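Local coordinates for uncharacterized protein (Bacteroides ovatus, PDB 4IRT), which is of unconfirmed function but is a putative neuraminidase of the BNR-repeat beta-propeller type, which may release sialic acids from glycans, at residues A[5-9]-A[56-60]; A[11-15]-A[396-401]; A[319-323]-A[374-380]. All coordinates share one frame. Where two conformers were deposited one is given. Numbering follows the deposited sequence.

Interaction 1: residues A[5-9]-A[56-60]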
# COMPACT_ATOMS: atom_id res chain seq x y z
N HIS A 5 12.58 -13.11 13.26
CA HIS A 5 11.80 -13.17 14.49
C HIS A 5 10.33 -12.81 14.30
O HIS A 5 9.98 -11.74 13.81
CB HIS A 5 12.44 -12.25 15.53
CG HIS A 5 11.86 -12.42 16.89
ND1 HIS A 5 12.03 -13.56 17.64
CD2 HIS A 5 11.09 -11.59 17.64
CE1 HIS A 5 11.41 -13.44 18.79
NE2 HIS A 5 10.84 -12.24 18.83
N LEU A 6 9.47 -13.73 14.70
CA LEU A 6 8.04 -13.55 14.59
C LEU A 6 7.43 -13.27 15.95
O LEU A 6 7.67 -14.00 16.92
CB LEU A 6 7.40 -14.82 14.03
CG LEU A 6 7.62 -15.21 12.57
CD1 LEU A 6 7.13 -16.66 12.40
CD2 LEU A 6 6.90 -14.28 11.64
N VAL A 7 6.66 -12.19 16.03
CA VAL A 7 6.01 -11.78 17.24
C VAL A 7 4.51 -12.06 17.09
O VAL A 7 3.83 -11.49 16.22
CB VAL A 7 6.23 -10.30 17.50
CG1 VAL A 7 5.49 -9.91 18.76
CG2 VAL A 7 7.72 -10.00 17.58
N GLU A 8 3.99 -12.97 17.90
CA GLU A 8 2.57 -13.27 17.82
C GLU A 8 1.73 -12.05 18.21
O GLU A 8 2.07 -11.33 19.18
CB GLU A 8 2.21 -14.43 18.72
CG GLU A 8 2.67 -15.78 18.23
CD GLU A 8 2.12 -16.92 19.07
OE1 GLU A 8 1.59 -16.66 20.15
OE2 GLU A 8 2.24 -18.08 18.64
N VAL A 9 0.65 -11.83 17.46
CA VAL A 9 -0.34 -10.84 17.79
C VAL A 9 -1.63 -11.52 18.25
O VAL A 9 -1.98 -11.53 19.46
CB VAL A 9 -0.64 -9.90 16.60
CG1 VAL A 9 -1.68 -8.88 17.00
CG2 VAL A 9 0.62 -9.24 16.09
N GLU A 56 6.78 -7.89 23.60
CA GLU A 56 5.96 -8.72 22.74
C GLU A 56 4.56 -8.89 23.30
O GLU A 56 3.78 -9.69 22.80
CB GLU A 56 6.65 -10.06 22.52
CG GLU A 56 8.02 -9.87 21.88
CD GLU A 56 8.60 -11.11 21.26
OE1 GLU A 56 7.99 -12.19 21.37
OE2 GLU A 56 9.70 -10.99 20.64
N GLN A 57 4.21 -8.08 24.31
CA GLN A 57 2.89 -8.10 24.90
C GLN A 57 1.97 -7.04 24.27
O GLN A 57 2.17 -5.83 24.44
CB GLN A 57 2.98 -7.89 26.42
CG GLN A 57 3.96 -8.80 27.15
CD GLN A 57 3.76 -10.27 26.84
OE1 GLN A 57 4.68 -10.96 26.37
NE2 GLN A 57 2.55 -10.76 27.09
N TRP A 58 0.95 -7.51 23.55
CA TRP A 58 -0.04 -6.64 22.92
C TRP A 58 -1.25 -6.38 23.82
O TRP A 58 -1.65 -7.23 24.62
CB TRP A 58 -0.54 -7.27 21.63
CG TRP A 58 0.51 -7.38 20.57
CD1 TRP A 58 1.41 -8.40 20.42
CD2 TRP A 58 0.78 -6.45 19.54
NE1 TRP A 58 2.23 -8.14 19.36
CE2 TRP A 58 1.85 -6.95 18.79
CE3 TRP A 58 0.19 -5.23 19.16
CZ2 TRP A 58 2.37 -6.27 17.68
CZ3 TRP A 58 0.71 -4.56 18.08
CH2 TRP A 58 1.79 -5.08 17.34
N THR A 59 -1.80 -5.18 23.70
CA THR A 59 -3.12 -4.89 24.17
C THR A 59 -3.99 -4.94 22.94
O THR A 59 -3.75 -4.24 21.97
CB THR A 59 -3.16 -3.51 24.86
OG1 THR A 59 -2.27 -3.55 25.99
CG2 THR A 59 -4.56 -3.15 25.37
N LEU A 60 -5.01 -5.78 22.98
CA LEU A 60 -5.92 -5.92 21.82
C LEU A 60 -7.32 -5.51 22.21
O LEU A 60 -7.76 -5.79 23.34
CB LEU A 60 -5.93 -7.36 21.31
CG LEU A 60 -4.57 -7.93 20.89
CD1 LEU A 60 -4.70 -9.42 20.59
CD2 LEU A 60 -3.96 -7.16 19.73
O HOH W 1 8.24 -14.28 19.68
O HOH W 2 3.47 -11.97 21.41
O HOH W 3 5.35 -13.91 20.27
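Residues 5-9 run in nearly the same direction as residues 56-60, 19° apart. Side chains and waters link the two at the protein surface. His5 opens the contact. Its NE2 donates a very short hydrogen bond of 2.5 Å to Glu56 OE2, near the plane of the imidazole. Leu6 points its side chain away, but its carbonyl O reaches Glu56 OE1 through water 1. Val7 turns back toward the partner. Its CG2 lies 3.8 Å from Glu56 OE2, and its CG1 meets the edge of the Trp58 indole, 3.8 Å from NE1. Glu8 takes part through its backbone. Water 2 donates to both Glu8 O and Glu56 O, at 2.7 Å each, so the two carbonyls are joined without meeting. Val9 packs on the indole. Its CA makes a CH-pi contact 4.2 Å from the centroid of the Trp58 five-membered ring, and its CG1 is 4.0 Å from Leu60 CD2. Strand 5-12 is held on its sheet side by backbone hydrogen bonds to strand 401-407. Trp58 also touches Gln35 and Ile37 of strand 34-40. The contact thus sets the edge strand of the ring-closing blade against the outer end of the following blade.

Interaction 2: residues A[11-15]-A[396-401]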
# COMPACT_ATOMS: atom_id res chain seq x y z
N LYS A 11 -5.05 -14.41 16.46
CA LYS A 11 -5.63 -15.05 15.30
C LYS A 11 -6.60 -14.10 14.62
O LYS A 11 -7.30 -13.32 15.29
CB LYS A 11 -6.33 -16.34 15.71
CG LYS A 11 -5.32 -17.38 16.15
CD LYS A 11 -5.95 -18.72 16.48
CE LYS A 11 -4.86 -19.77 16.72
NZ LYS A 11 -5.38 -21.15 17.01
N GLY A 12 -6.64 -14.17 13.30
CA GLY A 12 -7.49 -13.31 12.50
C GLY A 12 -8.15 -14.07 11.38
O GLY A 12 -7.76 -15.19 11.08
N TYR A 13 -9.17 -13.46 10.78
CA TYR A 13 -9.84 -14.07 9.64
C TYR A 13 -8.86 -14.47 8.55
O TYR A 13 -8.02 -13.66 8.19
CB TYR A 13 -10.79 -13.05 9.04
CG TYR A 13 -11.76 -13.60 8.04
CD1 TYR A 13 -12.79 -14.45 8.43
CD2 TYR A 13 -11.68 -13.24 6.70
CE1 TYR A 13 -13.69 -14.96 7.51
CE2 TYR A 13 -12.59 -13.74 5.77
CZ TYR A 13 -13.59 -14.59 6.19
OH TYR A 13 -14.50 -15.06 5.27
N SER A 14 -9.00 -15.69 8.01
CA SER A 14 -8.12 -16.20 6.96
C SER A 14 -8.83 -16.75 5.72
O SER A 14 -8.18 -17.26 4.79
CB SER A 14 -7.19 -17.30 7.54
OG SER A 14 -6.24 -16.72 8.43
N CYS A 15 -10.16 -16.67 5.67
CA CYS A 15 -10.88 -17.31 4.57
C CYS A 15 -10.78 -16.52 3.26
O CYS A 15 -10.98 -17.08 2.18
CB CYS A 15 -12.35 -17.51 4.92
SG CYS A 15 -12.64 -18.65 6.31
N ALA A 396 -14.35 -22.34 1.08
CA ALA A 396 -13.62 -23.09 2.12
C ALA A 396 -13.52 -22.28 3.41
O ALA A 396 -13.02 -21.15 3.44
CB ALA A 396 -12.23 -23.49 1.64
N GLU A 397 -14.07 -22.86 4.46
CA GLU A 397 -14.08 -22.22 5.74
C GLU A 397 -12.88 -22.78 6.47
O GLU A 397 -12.90 -23.93 6.88
CB GLU A 397 -15.37 -22.56 6.49
CG GLU A 397 -16.62 -21.87 5.95
CD GLU A 397 -16.62 -20.38 6.17
OE1 GLU A 397 -16.43 -19.95 7.34
OE2 GLU A 397 -16.80 -19.62 5.19
N ILE A 398 -11.83 -22.00 6.61
CA ILE A 398 -10.70 -22.43 7.42
C ILE A 398 -10.63 -21.65 8.74
O ILE A 398 -11.16 -20.53 8.88
CB ILE A 398 -9.36 -22.35 6.65
CG1 ILE A 398 -9.03 -20.89 6.28
CG2 ILE A 398 -9.43 -23.23 5.41
CD1 ILE A 398 -7.56 -20.71 5.92
N GLU A 399 -9.94 -22.24 9.69
CA GLU A 399 -9.73 -21.62 10.98
C GLU A 399 -8.92 -20.37 10.86
O GLU A 399 -8.05 -20.26 9.98
CB GLU A 399 -9.02 -22.56 11.92
CG GLU A 399 -9.85 -23.73 12.36
CD GLU A 399 -9.21 -24.38 13.55
OE1 GLU A 399 -8.28 -25.16 13.33
OE2 GLU A 399 -9.59 -24.02 14.70
N PRO A 400 -9.20 -19.38 11.72
CA PRO A 400 -8.41 -18.18 11.66
C PRO A 400 -6.93 -18.52 11.99
O PRO A 400 -6.66 -19.32 12.90
CB PRO A 400 -9.06 -17.27 12.72
CG PRO A 400 -9.66 -18.24 13.70
CD PRO A 400 -10.16 -19.38 12.84
N GLN A 401 -6.01 -17.96 11.22
CA GLN A 401 -4.57 -18.18 11.36
C GLN A 401 -3.91 -17.02 12.14
O GLN A 401 -4.37 -15.85 12.13
CB GLN A 401 -3.90 -18.37 9.98
CG GLN A 401 -4.52 -19.49 9.13
CD GLN A 401 -4.38 -20.88 9.76
OE1 GLN A 401 -5.39 -21.57 10.12
NE2 GLN A 401 -3.16 -21.27 9.97
O HOH W 4 -8.00 -21.17 15.23
O HOH W 5 -4.97 -21.20 13.76
O HOH W 6 -16.09 -16.80 6.15
O HOH W 7 -10.76 -17.73 9.11
O HOH W 8 -11.16 -20.02 2.01
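This contact belongs to the Velcro-like closure of the beta-propeller, where the N-terminal strand 5-12 completes a blade built from strands near the C-terminus. Residues 11-15 run antiparallel to residues 396-401. Gly12 N donates to Gln401 O at 3.1 Å, and Gln385 NE2 gives the same carbonyl a second donor. The return bond, Gln401 N to Gly12 O at 3.3 Å, is weak and bent. Gln401 N is better served by Ser14 OG at 3.1 Å. That hydroxyl is also hydrogen-bonded to His386 O, so it ties three chain segments together.

Beyond this point water takes over much of the pairing. Water 7 accepts from Ser14 N and donates to Ile398 O. Water 8 donates to both Cys15 O and Ala396 O. Water 6 sits between Tyr13 OH and Glu397 OE2, and that carboxylate also has a long, weak ion pair with Lys70. At the other end, Lys11 NZ reaches Pro400 O through water 4 and, by a weak bond, through water 5. Ile398 N has a weak hydrogen bond to Cys15 SG at 3.5 Å. Apolar contact fills in around these bonds, with Ser14 CB 3.8 Å from Ile398 CD1 and Cys15 SG 4.2 Å from Ile398 CG1. Tyr13 turns the other way in its backbone pairing, bonding to Tyr40 of the next blade. The Pro400 ring lies close against the strand end, with Pro400 CB only 3.0 Å from Gly12 O.

Interaction 3: residues A[319-323]-A[374-380]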
# COMPACT_ATOMS: atom_id res chain seq x y z
N ILE A 319 8.65 -2.54 -0.83
CA ILE A 319 10.08 -2.25 -0.78
C ILE A 319 10.39 -1.23 0.31
O ILE A 319 9.57 -0.34 0.63
CB ILE A 319 10.62 -1.67 -2.11
CG1 ILE A 319 9.72 -0.53 -2.63
CG2 ILE A 319 10.78 -2.75 -3.16
CD1 ILE A 319 10.34 0.23 -3.79
N VAL A 320 11.59 -1.33 0.86
CA VAL A 320 12.19 -0.19 1.56
C VAL A 320 13.59 0.02 1.00
O VAL A 320 14.22 -0.92 0.51
CB VAL A 320 12.20 -0.35 3.09
CG1 VAL A 320 10.76 -0.39 3.63
CG2 VAL A 320 13.01 -1.56 3.54
N VAL A 321 14.03 1.27 1.05
CA VAL A 321 15.29 1.67 0.47
C VAL A 321 16.14 2.44 1.50
O VAL A 321 15.62 3.23 2.30
CB VAL A 321 15.07 2.52 -0.78
CG1 VAL A 321 16.39 2.83 -1.50
CG2 VAL A 321 14.11 1.83 -1.72
N GLU A 322 17.45 2.19 1.43
CA GLU A 322 18.44 2.90 2.25
C GLU A 322 19.59 3.29 1.32
O GLU A 322 20.47 2.46 1.02
CB GLU A 322 18.91 1.99 3.38
CG GLU A 322 20.22 2.37 4.08
CD GLU A 322 20.17 3.73 4.74
OE1 GLU A 322 20.43 4.73 4.05
OE2 GLU A 322 19.89 3.78 5.95
N GLY A 323 19.58 4.51 0.80
CA GLY A 323 20.70 4.99 -0.04
C GLY A 323 21.12 4.08 -1.18
O GLY A 323 22.30 3.76 -1.35
N TRP A 374 10.25 2.15 9.52
CA TRP A 374 11.37 2.17 8.59
C TRP A 374 11.93 3.61 8.48
O TRP A 374 13.15 3.82 8.58
CB TRP A 374 10.98 1.59 7.22
CG TRP A 374 12.11 1.75 6.27
CD1 TRP A 374 12.24 2.71 5.30
CD2 TRP A 374 13.33 1.01 6.27
NE1 TRP A 374 13.45 2.58 4.68
CE2 TRP A 374 14.14 1.54 5.24
CE3 TRP A 374 13.80 -0.08 7.00
CZ2 TRP A 374 15.39 1.03 4.94
CZ3 TRP A 374 15.06 -0.58 6.70
CH2 TRP A 374 15.82 -0.03 5.67
N LYS A 375 11.05 4.59 8.31
CA LYS A 375 11.49 5.96 8.15
C LYS A 375 12.23 6.50 9.37
O LYS A 375 13.22 7.21 9.22
CB LYS A 375 10.31 6.88 7.87
CG LYS A 375 9.61 6.66 6.53
CD LYS A 375 8.47 7.66 6.45
CE LYS A 375 7.53 7.38 5.32
NZ LYS A 375 6.33 8.24 5.54
N LYS A 376 11.74 6.19 10.56
CA LYS A 376 12.26 6.79 11.79
C LYS A 376 13.37 5.97 12.40
O LYS A 376 14.29 6.53 12.99
CB LYS A 376 11.16 6.97 12.84
CG LYS A 376 9.97 7.79 12.39
CD LYS A 376 10.26 9.27 12.37
CE LYS A 376 9.01 10.03 11.94
NZ LYS A 376 9.16 11.50 12.09
N GLN A 377 13.30 4.64 12.28
CA GLN A 377 14.24 3.76 12.98
C GLN A 377 15.02 2.76 12.11
O GLN A 377 15.86 2.03 12.62
CB GLN A 377 13.53 3.04 14.13
CG GLN A 377 12.94 3.98 15.16
CD GLN A 377 12.51 3.24 16.42
OE1 GLN A 377 13.14 2.28 16.82
NE2 GLN A 377 11.42 3.70 17.03
N ARG A 378 14.79 2.78 10.80
CA ARG A 378 15.37 1.81 9.87
C ARG A 378 15.22 0.36 10.32
O ARG A 378 16.14 -0.44 10.19
CB ARG A 378 16.84 2.15 9.57
CG ARG A 378 16.98 3.48 8.86
CD ARG A 378 16.61 3.33 7.40
NE ARG A 378 16.90 4.56 6.68
CZ ARG A 378 16.04 5.54 6.46
NH1 ARG A 378 14.78 5.44 6.85
NH2 ARG A 378 16.46 6.61 5.82
N LYS A 379 14.03 0.03 10.81
CA LYS A 379 13.63 -1.36 11.09
C LYS A 379 12.48 -1.70 10.17
O LYS A 379 11.63 -0.84 9.89
CB LYS A 379 13.19 -1.50 12.53
CG LYS A 379 14.33 -1.39 13.52
CD LYS A 379 13.81 -1.36 14.94
CE LYS A 379 14.93 -1.52 15.94
NZ LYS A 379 14.40 -1.76 17.31
N LEU A 380 12.50 -2.94 9.66
CA LEU A 380 11.45 -3.44 8.76
C LEU A 380 10.61 -4.47 9.48
O LEU A 380 11.09 -5.60 9.76
CB LEU A 380 12.05 -4.07 7.50
CG LEU A 380 11.11 -4.62 6.43
CD1 LEU A 380 10.19 -3.50 5.94
CD2 LEU A 380 11.90 -5.22 5.27
O HOH W 9 12.39 3.58 1.75
O HOH W 10 19.28 7.07 4.64
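Trp374, in the short helix 371-377, supplies most of the contact. One face of its indole lies against Val320, whose CB makes a CH-pi contact 3.5 Å from the centroid of the five-membered ring, 9° off the normal. Trp374 NE1 donates to Val321 O at 3.3 Å. Water 9 accepts from Val321 N and, weakly, from the same NE1. The ring edge also meets Glu322, with Trp374 CZ2 4.0 Å from Glu322 CB. Arg378 follows the helix and takes a positive phi. Its backbone N and its NH1 both donate to Trp374 O at 2.9 Å, so the side chain folds back on the helix end. Its NE forms a salt bridge with Glu322 OE2 at 3.2 Å in the conformer given. Water 10 joins Glu322 OE1 to Arg378 NH2, and Glu187 is a second acidic partner of the guanidinium. Leu380 closes the contact, its CD1 3.9 Å from Val320 CG1. Together these bonds join the first strand of one propeller blade to the segment leading into the next. The chemistry is mixed: Val320 makes apolar contacts with the indole and Leu380, the NE1 bond to Val321 O gives Trp374 a directed anchor, and the Glu322-Arg378 salt bridge pairs charges at the margin.

Interactions 1 and 2 both use strand 5-12, and their segments adjoin in the sequence, with centres about 18 Å apart. Interaction 1 is a surface contact between neighbouring blades. Interaction 2 is partly buried and lies within the closing blade, tying the chain's two ends together. Water bridges are prominent in both, but backbone pairing across the segments appears in interaction 2. Interaction 3 is the buried one, its centre about 15 Å from the centre of the chain, against about 22 Å for the other two. It relies on an indole face and a salt bridge. It stands apart from interaction 2, about 19 Å at the nearest atoms, yet its helix leads into strand 381-385 of the same closing blade.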